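Local structure of sensory transduction histidine kinase, putative (Borrelia burgdorferi, 5BWJ) at residues Lys5-Asp14 / Asn44-Asp53; Ile35-Asn43 / Leu202-Leu210. The protein is a putative hybrid histidine kinase that probably autophosphorylates with ATP, here represented by its periplasmic Venus flytrap sensor domain, thought to detect small molecules. All coordinates share one frame; numbering follows the deposited sequence.

Interaction 1: Lys5-Asp14 / Asn44-Asp53; sequences KDIFKFKLVD and NADIMVEHID
Strands 6-13 and 45-52 run parallel, and their backbones are stitched together from the D46 N to D6 O bond (2.8 Å) to the D14 N to I52 O bond. In between, F8, F10 and L12 each give an N-H to one residue of 45-52 and a carbonyl to the residue two further on. F10 has the straightest of these links, F10 N to M48 O, at 172°.

Apolar contacts line the face carrying F8, F10 and L12. The edge of the F8 ring meets CB of A45, and CE2 of F10 touches CG2 of I47 at 3.8 Å. L12 packs tightly, its CD1 3.4 Å from CG1 of V49 and also close to NE2 of H51, whose ring stacks on Y28. On this same face helix 32-42 covers F10 and I47.

Charge gathers on the other face. E50 extends with CG anti to its backbone N (chi1 178°), and its carboxylate makes salt bridges to two lysines: OE1 to K11 NZ, modelled at an unusually short 2.5 Å, and OE2 to K9 NZ at 3.1 Å, weak as a hydrogen bond. K11 lies alongside E50 and bends at its last torsion to reach it. E61 forms salt bridges with both lysines and is the stronger partner of K9.

Two carboxylates thus share two ammonium groups, an arrangement that probably keeps all four charged and offsets the cost of burying K11.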
loop_
_atom_site.group_PDB
_atom_site.type_symbol
_atom_site.label_atom_id
_atom_site.label_comp_id
_atom_site.label_asym_id
_atom_site.label_seq_id
_atom_site.Cartn_x
_atom_site.Cartn_y
_atom_site.Cartn_z
ATOM N N LYS B 5 28.161 20.308 -8.032
ATOM C CA LYS B 5 26.968 19.498 -7.810
ATOM C C LYS B 5 27.328 18.017 -7.764
ATOM O O LYS B 5 27.897 17.476 -8.713
ATOM C CB LYS B 5 25.928 19.757 -8.904
ATOM C CG LYS B 5 24.601 19.046 -8.673
ATOM C CD LYS B 5 23.624 19.281 -9.814
ATOM C CE LYS B 5 23.091 20.702 -9.820
ATOM N NZ LYS B 5 22.081 20.900 -10.897
ATOM N N ASP B 6 26.992 17.371 -6.654
ATOM C CA ASP B 6 27.287 15.955 -6.462
ATOM C C ASP B 6 26.335 15.077 -7.263
ATOM O O ASP B 6 25.247 15.511 -7.644
ATOM C CB ASP B 6 27.198 15.588 -4.979
ATOM C CG ASP B 6 28.183 16.359 -4.124
ATOM O OD1 ASP B 6 29.316 16.604 -4.591
ATOM O OD2 ASP B 6 27.824 16.717 -2.984
ATOM N N ILE B 7 26.754 13.839 -7.510
ATOM C CA ILE B 7 25.929 12.859 -8.206
ATOM C C ILE B 7 25.848 11.578 -7.376
ATOM O O ILE B 7 26.864 11.083 -6.889
ATOM C CB ILE B 7 26.483 12.555 -9.617
ATOM C CG1 ILE B 7 25.676 11.437 -10.282
ATOM C CG2 ILE B 7 27.965 12.189 -9.552
ATOM C CD1 ILE B 7 25.937 11.299 -11.768
ATOM N N PHE B 8 24.634 11.058 -7.203
ATOM C CA PHE B 8 24.409 9.879 -6.368
ATOM C C PHE B 8 23.634 8.801 -7.115
ATOM O O PHE B 8 22.723 9.094 -7.887
ATOM C CB PHE B 8 23.662 10.264 -5.089
ATOM C CG PHE B 8 24.425 11.209 -4.205
ATOM C CD1 PHE B 8 25.514 10.765 -3.472
ATOM C CD2 PHE B 8 24.054 12.539 -4.105
ATOM C CE1 PHE B 8 26.222 11.632 -2.659
ATOM C CE2 PHE B 8 24.756 13.411 -3.292
ATOM C CZ PHE B 8 25.841 12.956 -2.569
ATOM N N LYS B 9 24.007 7.550 -6.869
ATOM C CA LYS B 9 23.381 6.408 -7.521
ATOM C C LYS B 9 22.364 5.745 -6.598
ATOM O O LYS B 9 22.679 5.395 -5.460
ATOM C CB LYS B 9 24.448 5.400 -7.949
ATOM C CG LYS B 9 23.930 4.243 -8.782
ATOM C CD LYS B 9 25.084 3.406 -9.312
ATOM C CE LYS B 9 24.607 2.316 -10.255
ATOM N NZ LYS B 9 25.747 1.551 -10.837
ATOM N N PHE B 10 21.141 5.591 -7.095
ATOM C CA PHE B 10 20.095 4.868 -6.383
ATOM C C PHE B 10 19.836 3.526 -7.056
ATOM O O PHE B 10 19.566 3.466 -8.256
ATOM C CB PHE B 10 18.807 5.693 -6.331
ATOM C CG PHE B 10 18.854 6.833 -5.350
ATOM C CD1 PHE B 10 18.315 6.697 -4.083
ATOM C CD2 PHE B 10 19.438 8.039 -5.697
ATOM C CE1 PHE B 10 18.355 7.744 -3.176
ATOM C CE2 PHE B 10 19.483 9.089 -4.797
ATOM C CZ PHE B 10 18.938 8.940 -3.532
ATOM N N LYS B 11 19.936 2.450 -6.281
ATOM C CA LYS B 11 19.644 1.113 -6.787
ATOM C C LYS B 11 18.278 0.640 -6.306
ATOM O O LYS B 11 18.069 0.423 -5.110
ATOM C CB LYS B 11 20.726 0.120 -6.357
ATOM C CG LYS B 11 21.989 0.190 -7.201
ATOM C CD LYS B 11 22.901 -0.992 -6.925
ATOM C CE LYS B 11 24.152 -0.948 -7.780
ATOM N NZ LYS B 11 23.851 -1.015 -9.237
ATOM N N LEU B 12 17.351 0.491 -7.247
ATOM C CA LEU B 12 16.006 0.019 -6.940
ATOM C C LEU B 12 15.958 -1.501 -7.042
ATOM O O LEU B 12 16.067 -2.068 -8.131
ATOM C CB LEU B 12 14.984 0.658 -7.885
ATOM C CG LEU B 12 15.034 2.190 -7.955
ATOM C CD1 LEU B 12 13.962 2.731 -8.889
ATOM C CD2 LEU B 12 14.893 2.811 -6.579
ATOM N N VAL B 13 15.803 -2.157 -5.896
ATOM C CA VAL B 13 15.875 -3.611 -5.830
ATOM C C VAL B 13 14.505 -4.251 -6.037
ATOM O O VAL B 13 13.526 -3.862 -5.398
ATOM C CB VAL B 13 16.453 -4.082 -4.479
ATOM C CG1 VAL B 13 16.646 -5.595 -4.474
ATOM C CG2 VAL B 13 17.773 -3.382 -4.194
ATOM N N ASP B 14 14.452 -5.234 -6.933
ATOM C CA ASP B 14 13.245 -6.022 -7.165
ATOM C C ASP B 14 12.086 -5.108 -7.586
ATOM O O ASP B 14 12.241 -4.297 -8.503
ATOM C CB ASP B 14 12.907 -6.832 -5.907
ATOM C CG ASP B 14 11.898 -7.941 -6.167
ATOM O OD1 ASP B 14 11.709 -8.327 -7.340
ATOM O OD2 ASP B 14 11.290 -8.429 -5.191
ATOM N N ASN B 44 20.808 19.715 -3.756
ATOM C CA ASN B 44 21.691 20.246 -4.792
ATOM C C ASN B 44 22.554 19.148 -5.407
ATOM O O ASN B 44 23.783 19.199 -5.345
ATOM C CB ASN B 44 22.579 21.355 -4.222
ATOM C CG ASN B 44 23.367 22.087 -5.297
ATOM O OD1 ASN B 44 22.918 22.208 -6.437
ATOM N ND2 ASN B 44 24.551 22.571 -4.938
ATOM N N ALA B 45 21.900 18.146 -5.984
ATOM C CA ALA B 45 22.603 16.993 -6.526
ATOM C C ALA B 45 21.907 16.439 -7.760
ATOM O O ALA B 45 20.749 16.759 -8.032
ATOM C CB ALA B 45 22.728 15.912 -5.465
ATOM N N ASP B 46 22.636 15.620 -8.507
ATOM C CA ASP B 46 22.068 14.854 -9.606
ATOM C C ASP B 46 21.909 13.414 -9.150
ATOM O O ASP B 46 22.570 12.986 -8.206
ATOM C CB ASP B 46 22.956 14.942 -10.846
ATOM C CG ASP B 46 23.060 16.353 -11.385
ATOM O OD1 ASP B 46 22.007 17.011 -11.525
ATOM O OD2 ASP B 46 24.191 16.805 -11.661
ATOM N N ILE B 47 21.031 12.671 -9.814
ATOM C CA ILE B 47 20.771 11.292 -9.425
ATOM C C ILE B 47 20.824 10.338 -10.610
ATOM O O ILE B 47 20.531 10.709 -11.749
ATOM C CB ILE B 47 19.402 11.155 -8.729
ATOM C CG1 ILE B 47 18.291 11.732 -9.610
ATOM C CG2 ILE B 47 19.430 11.855 -7.373
ATOM C CD1 ILE B 47 16.899 11.427 -9.107
ATOM N N MET B 48 21.224 9.106 -10.312
ATOM C CA MET B 48 21.214 8.008 -11.266
ATOM C C MET B 48 20.391 6.868 -10.684
ATOM O O MET B 48 20.648 6.421 -9.568
ATOM C CB MET B 48 22.640 7.543 -11.574
ATOM C CG MET B 48 22.732 6.185 -12.261
ATOM S SD MET B 48 21.821 6.115 -13.814
ATOM C CE MET B 48 21.992 4.380 -14.218
ATOM N N VAL B 49 19.404 6.405 -11.443
ATOM C CA VAL B 49 18.561 5.297 -11.013
ATOM C C VAL B 49 18.904 4.047 -11.810
ATOM O O VAL B 49 18.997 4.089 -13.038
ATOM C CB VAL B 49 17.066 5.620 -11.182
ATOM C CG1 VAL B 49 16.211 4.474 -10.660
ATOM C CG2 VAL B 49 16.717 6.909 -10.453
ATOM N N GLU B 50 19.098 2.941 -11.098
ATOM C CA GLU B 50 19.381 1.659 -11.728
ATOM C C GLU B 50 18.563 0.558 -11.065
ATOM O O GLU B 50 18.569 0.417 -9.843
ATOM C CB GLU B 50 20.874 1.331 -11.645
ATOM C CG GLU B 50 21.242 -0.025 -12.230
ATOM C CD GLU B 50 22.732 -0.298 -12.182
ATOM O OE1 GLU B 50 23.129 -1.325 -11.590
ATOM O OE2 GLU B 50 23.504 0.509 -12.742
ATOM N N HIS B 51 17.860 -0.219 -11.879
ATOM C CA HIS B 51 17.069 -1.333 -11.375
ATOM C C HIS B 51 17.888 -2.614 -11.341
ATOM O O HIS B 51 18.639 -2.909 -12.272
ATOM C CB HIS B 51 15.823 -1.539 -12.234
ATOM C CG HIS B 51 14.848 -0.405 -12.165
ATOM N ND1 HIS B 51 14.929 0.697 -12.989
ATOM C CD2 HIS B 51 13.772 -0.202 -11.369
ATOM C CE1 HIS B 51 13.943 1.528 -12.705
ATOM N NE2 HIS B 51 13.226 1.007 -11.726
ATOM N N ILE B 52 17.743 -3.366 -10.256
ATOM C CA ILE B 52 18.313 -4.702 -10.157
ATOM C C ILE B 52 17.286 -5.644 -9.536
ATOM O O ILE B 52 16.632 -5.304 -8.549
ATOM C CB ILE B 52 19.615 -4.715 -9.328
ATOM C CG1 ILE B 52 19.430 -3.959 -8.008
ATOM C CG2 ILE B 52 20.756 -4.095 -10.135
ATOM C CD1 ILE B 52 20.584 -4.128 -7.040
ATOM N N ASP B 53 17.129 -6.820 -10.133
ATOM C CA ASP B 53 16.173 -7.804 -9.641
ATOM C C ASP B 53 16.638 -8.397 -8.318
ATOM O O ASP B 53 15.876 -8.462 -7.351
ATOM C CB ASP B 53 15.972 -8.917 -10.672
ATOM C CG ASP B 53 15.252 -8.437 -11.914
ATOM O OD1 ASP B 53 15.194 -7.208 -12.131
ATOM O OD2 ASP B 53 14.745 -9.288 -12.677
#

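Interaction 2: Ile35-Asn43 / Leu202-Leu210; sequences ILDKWAKDN and LNLDLFSYL. With NO3 (nitrate ion), chain I.
W39, on helix 32-42, which runs into strand 45-52 in this Venus flytrap fold, lays its indole against L202-L210, the loop leading to strand 211-212. A chi1 of 175° swings the ring away from the backbone N and out to the loop. There NE1 gives a nearly straight bond to the carbonyl of N203, 2.8 Å from NE1 to O and in the indole plane.

Packing is close around that bond. CD2 of L206 sits over one face of the five-membered ring, 3.9 Å from its centroid in a CH-pi contact, while L202 CD1 meets the indole edge and CD2 of L204 comes obliquely to CZ2. Next to W39, Y209 turns a ring face to the helix backbone, with CA of W39 3.9 Å from the ring centroid. The two aromatic planes stand 68° apart. One turn back, I35 is squeezed against L210, CD1 to CD1 at 3.3 Å, tighter than usual. K38 rests its CB beside CD1 of Y209 and faces the second subunit, where NZ makes a salt bridge to D180 of that subunit.

Toward solvent the grip slackens. Exposed D42 brings OD2 to the edge of the Y209 ring near CE1. By the exposed N203 a nitrate, probably from the crystallisation liquor, accepts a bond from L204 N.

N43, the first residue past the helix, gives both its side-chain ND2 and its backbone N to the carbonyl O of W39, from opposite faces of the carbonyl plane, with ND2 2.7 Å from that O.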
loop_
_atom_site.group_PDB
_atom_site.type_symbol
_atom_site.label_atom_id
_atom_site.label_comp_id
_atom_site.label_asym_id
_atom_site.label_seq_id
_atom_site.Cartn_x
_atom_site.Cartn_y
_atom_site.Cartn_z
ATOM N N ILE B 35 9.778 11.450 -6.652
ATOM C CA ILE B 35 10.273 11.734 -5.310
ATOM C C ILE B 35 11.775 12.008 -5.316
ATOM O O ILE B 35 12.245 12.933 -4.656
ATOM C CB ILE B 35 9.989 10.566 -4.342
ATOM C CG1 ILE B 35 8.486 10.293 -4.259
ATOM C CG2 ILE B 35 10.538 10.875 -2.946
ATOM C CD1 ILE B 35 8.139 9.016 -3.523
ATOM N N LEU B 36 12.522 11.190 -6.051
ATOM C CA LEU B 36 13.976 11.313 -6.092
ATOM C C LEU B 36 14.419 12.617 -6.750
ATOM O O LEU B 36 15.406 13.220 -6.332
ATOM C CB LEU B 36 14.590 10.120 -6.828
ATOM C CG LEU B 36 14.530 8.777 -6.091
ATOM C CD1 LEU B 36 14.973 7.643 -7.004
ATOM C CD2 LEU B 36 15.383 8.803 -4.833
ATOM N N ASP B 37 13.694 13.051 -7.778
ATOM C CA ASP B 37 13.977 14.330 -8.421
ATOM C C ASP B 37 13.759 15.485 -7.447
ATOM O O ASP B 37 14.496 16.468 -7.467
ATOM C CB ASP B 37 13.104 14.518 -9.664
ATOM C CG ASP B 37 13.544 13.647 -10.830
ATOM O OD1 ASP B 37 14.747 13.323 -10.920
ATOM O OD2 ASP B 37 12.686 13.289 -11.662
ATOM N N LYS B 38 12.746 15.365 -6.596
ATOM C CA LYS B 38 12.485 16.382 -5.584
ATOM C C LYS B 38 13.599 16.403 -4.544
ATOM O O LYS B 38 14.124 17.466 -4.206
ATOM C CB LYS B 38 11.136 16.140 -4.902
ATOM C CG LYS B 38 9.934 16.546 -5.735
ATOM C CD LYS B 38 8.672 16.561 -4.892
ATOM C CE LYS B 38 7.526 17.237 -5.617
ATOM N NZ LYS B 38 6.387 17.506 -4.699
ATOM N N TRP B 39 13.952 15.225 -4.040
ATOM C CA TRP B 39 15.035 15.096 -3.071
ATOM C C TRP B 39 16.334 15.654 -3.636
ATOM O O TRP B 39 17.122 16.271 -2.919
ATOM C CB TRP B 39 15.224 13.632 -2.670
ATOM C CG TRP B 39 16.403 13.398 -1.768
ATOM C CD1 TRP B 39 16.400 13.367 -0.403
ATOM C CD2 TRP B 39 17.759 13.158 -2.170
ATOM N NE1 TRP B 39 17.667 13.125 0.069
ATOM C CE2 TRP B 39 18.520 12.993 -0.996
ATOM C CE3 TRP B 39 18.401 13.068 -3.409
ATOM C CZ2 TRP B 39 19.891 12.744 -1.024
ATOM C CZ3 TRP B 39 19.761 12.819 -3.434
ATOM C CH2 TRP B 39 20.491 12.661 -2.250
ATOM N N ALA B 40 16.546 15.437 -4.929
ATOM C CA ALA B 40 17.775 15.853 -5.591
ATOM C C ALA B 40 17.898 17.370 -5.602
ATOM O O ALA B 40 18.980 17.917 -5.381
ATOM C CB ALA B 40 17.819 15.309 -7.011
ATOM N N LYS B 41 16.780 18.043 -5.855
ATOM C CA LYS B 41 16.755 19.498 -5.935
ATOM C C LYS B 41 17.149 20.143 -4.609
ATOM O O LYS B 41 17.946 21.078 -4.583
ATOM C CB LYS B 41 15.367 19.981 -6.360
ATOM N N ASP B 42 16.591 19.642 -3.512
ATOM C CA ASP B 42 16.859 20.212 -2.194
ATOM C C ASP B 42 18.279 19.929 -1.719
ATOM O O ASP B 42 18.850 20.713 -0.960
ATOM C CB ASP B 42 15.859 19.678 -1.164
ATOM C CG ASP B 42 14.479 20.292 -1.312
ATOM O OD1 ASP B 42 14.318 21.227 -2.125
ATOM O OD2 ASP B 42 13.554 19.847 -0.602
ATOM N N ASN B 43 18.844 18.809 -2.160
ATOM C CA ASN B 43 20.204 18.433 -1.780
ATOM C C ASN B 43 21.243 18.897 -2.798
ATOM O O ASN B 43 22.413 18.523 -2.708
ATOM C CB ASN B 43 20.300 16.920 -1.598
ATOM C CG ASN B 43 19.567 16.436 -0.362
ATOM O OD1 ASN B 43 20.145 16.360 0.723
ATOM N ND2 ASN B 43 18.289 16.109 -0.520
ATOM N N LEU B 202 24.319 12.269 3.950
ATOM C CA LEU B 202 23.061 12.589 3.287
ATOM C C LEU B 202 21.868 12.369 4.205
ATOM O O LEU B 202 21.831 11.409 4.975
ATOM C CB LEU B 202 22.882 11.747 2.023
ATOM C CG LEU B 202 23.802 12.030 0.836
ATOM C CD1 LEU B 202 23.512 11.038 -0.276
ATOM C CD2 LEU B 202 23.633 13.458 0.341
ATOM N N ASN B 203 20.896 13.272 4.116
ATOM C CA ASN B 203 19.597 13.074 4.740
ATOM C C ASN B 203 18.684 12.359 3.752
ATOM O O ASN B 203 18.187 12.969 2.805
ATOM C CB ASN B 203 18.991 14.410 5.174
ATOM C CG ASN B 203 17.661 14.245 5.887
ATOM O OD1 ASN B 203 17.300 13.146 6.308
ATOM N ND2 ASN B 203 16.927 15.343 6.031
ATOM N N LEU B 204 18.483 11.063 3.967
ATOM C CA LEU B 204 17.733 10.232 3.030
ATOM C C LEU B 204 16.285 10.029 3.468
ATOM O O LEU B 204 15.747 8.925 3.368
ATOM C CB LEU B 204 18.424 8.875 2.866
ATOM C CG LEU B 204 19.859 8.926 2.330
ATOM C CD1 LEU B 204 20.460 7.531 2.284
ATOM C CD2 LEU B 204 19.906 9.571 0.953
ATOM N N ASP B 205 15.657 11.098 3.945
ATOM C CA ASP B 205 14.250 11.048 4.324
ATOM C C ASP B 205 13.391 11.310 3.088
ATOM O O ASP B 205 12.845 12.399 2.913
ATOM C CB ASP B 205 13.946 12.065 5.430
ATOM C CG ASP B 205 12.609 11.811 6.112
ATOM O OD1 ASP B 205 11.781 11.060 5.552
ATOM O OD2 ASP B 205 12.387 12.364 7.209
ATOM N N LEU B 206 13.287 10.302 2.228
ATOM C CA LEU B 206 12.546 10.436 0.980
ATOM C C LEU B 206 11.049 10.558 1.238
ATOM O O LEU B 206 10.331 11.203 0.474
ATOM C CB LEU B 206 12.824 9.240 0.065
ATOM C CG LEU B 206 14.291 8.999 -0.294
ATOM C CD1 LEU B 206 14.433 7.730 -1.125
ATOM C CD2 LEU B 206 14.875 10.191 -1.039
ATOM N N PHE B 207 10.583 9.944 2.319
ATOM C CA PHE B 207 9.163 9.946 2.649
ATOM C C PHE B 207 8.638 11.354 2.917
ATOM O O PHE B 207 7.471 11.646 2.660
ATOM C CB PHE B 207 8.900 9.055 3.865
ATOM C CG PHE B 207 7.468 9.063 4.321
ATOM C CD1 PHE B 207 6.524 8.270 3.691
ATOM C CD2 PHE B 207 7.068 9.862 5.379
ATOM C CE1 PHE B 207 5.205 8.275 4.107
ATOM C CE2 PHE B 207 5.750 9.871 5.800
ATOM C CZ PHE B 207 4.818 9.077 5.164
ATOM N N SER B 208 9.500 12.225 3.430
ATOM C CA SER B 208 9.097 13.589 3.755
ATOM C C SER B 208 8.682 14.361 2.504
ATOM O O SER B 208 7.886 15.297 2.581
ATOM C CB SER B 208 10.229 14.327 4.471
ATOM O OG SER B 208 11.338 14.518 3.610
ATOM N N TYR B 209 9.220 13.963 1.353
ATOM C CA TYR B 209 8.908 14.630 0.094
ATOM C C TYR B 209 7.541 14.210 -0.441
ATOM O O TYR B 209 7.092 14.698 -1.478
ATOM C CB TYR B 209 10.004 14.346 -0.935
ATOM C CG TYR B 209 11.314 14.988 -0.555
ATOM C CD1 TYR B 209 11.672 16.230 -1.060
ATOM C CD2 TYR B 209 12.181 14.369 0.336
ATOM C CE1 TYR B 209 12.863 16.828 -0.705
ATOM C CE2 TYR B 209 13.376 14.962 0.699
ATOM C CZ TYR B 209 13.711 16.191 0.177
ATOM O OH TYR B 209 14.898 16.785 0.535
ATOM N N LEU B 210 6.891 13.298 0.274
ATOM C CA LEU B 210 5.478 13.015 0.068
ATOM C C LEU B 210 4.680 13.896 1.017
ATOM O O LEU B 210 4.575 13.602 2.209
ATOM C CB LEU B 210 5.171 11.534 0.307
ATOM C CG LEU B 210 4.927 10.646 -0.916
ATOM C CD1 LEU B 210 5.931 10.898 -2.028
ATOM C CD2 LEU B 210 4.962 9.183 -0.497
HETATM N N NO3 I . 17.927 9.639 7.038
HETATM O O1 NO3 I . 16.945 10.247 6.524
HETATM O O2 NO3 I . 19.095 10.113 6.925
HETATM O O3 NO3 I . 17.743 8.557 7.666
#

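Interactions 1 and 2 meet through helix 32-42, which lies in the connection between the two parallel strands of interaction 1, giving a beta-alpha-beta crossover. L36 packs on F10 and I47, the F10 and W39 rings meet edge-to-face, and a probable hydrogen bond from A45 N to A40 O joins the helix end to the second strand. Half of the touching residues of interaction 2 are buried, against 6 of 20 in interaction 1, F8, F10 and L12 among them, while its K5/D46 end is exposed. Interaction 1 is a backbone ladder with a lysine-glutamate network; interaction 2 relies on side-chain packing, with one cross-segment hydrogen bond, and reaches the second subunit.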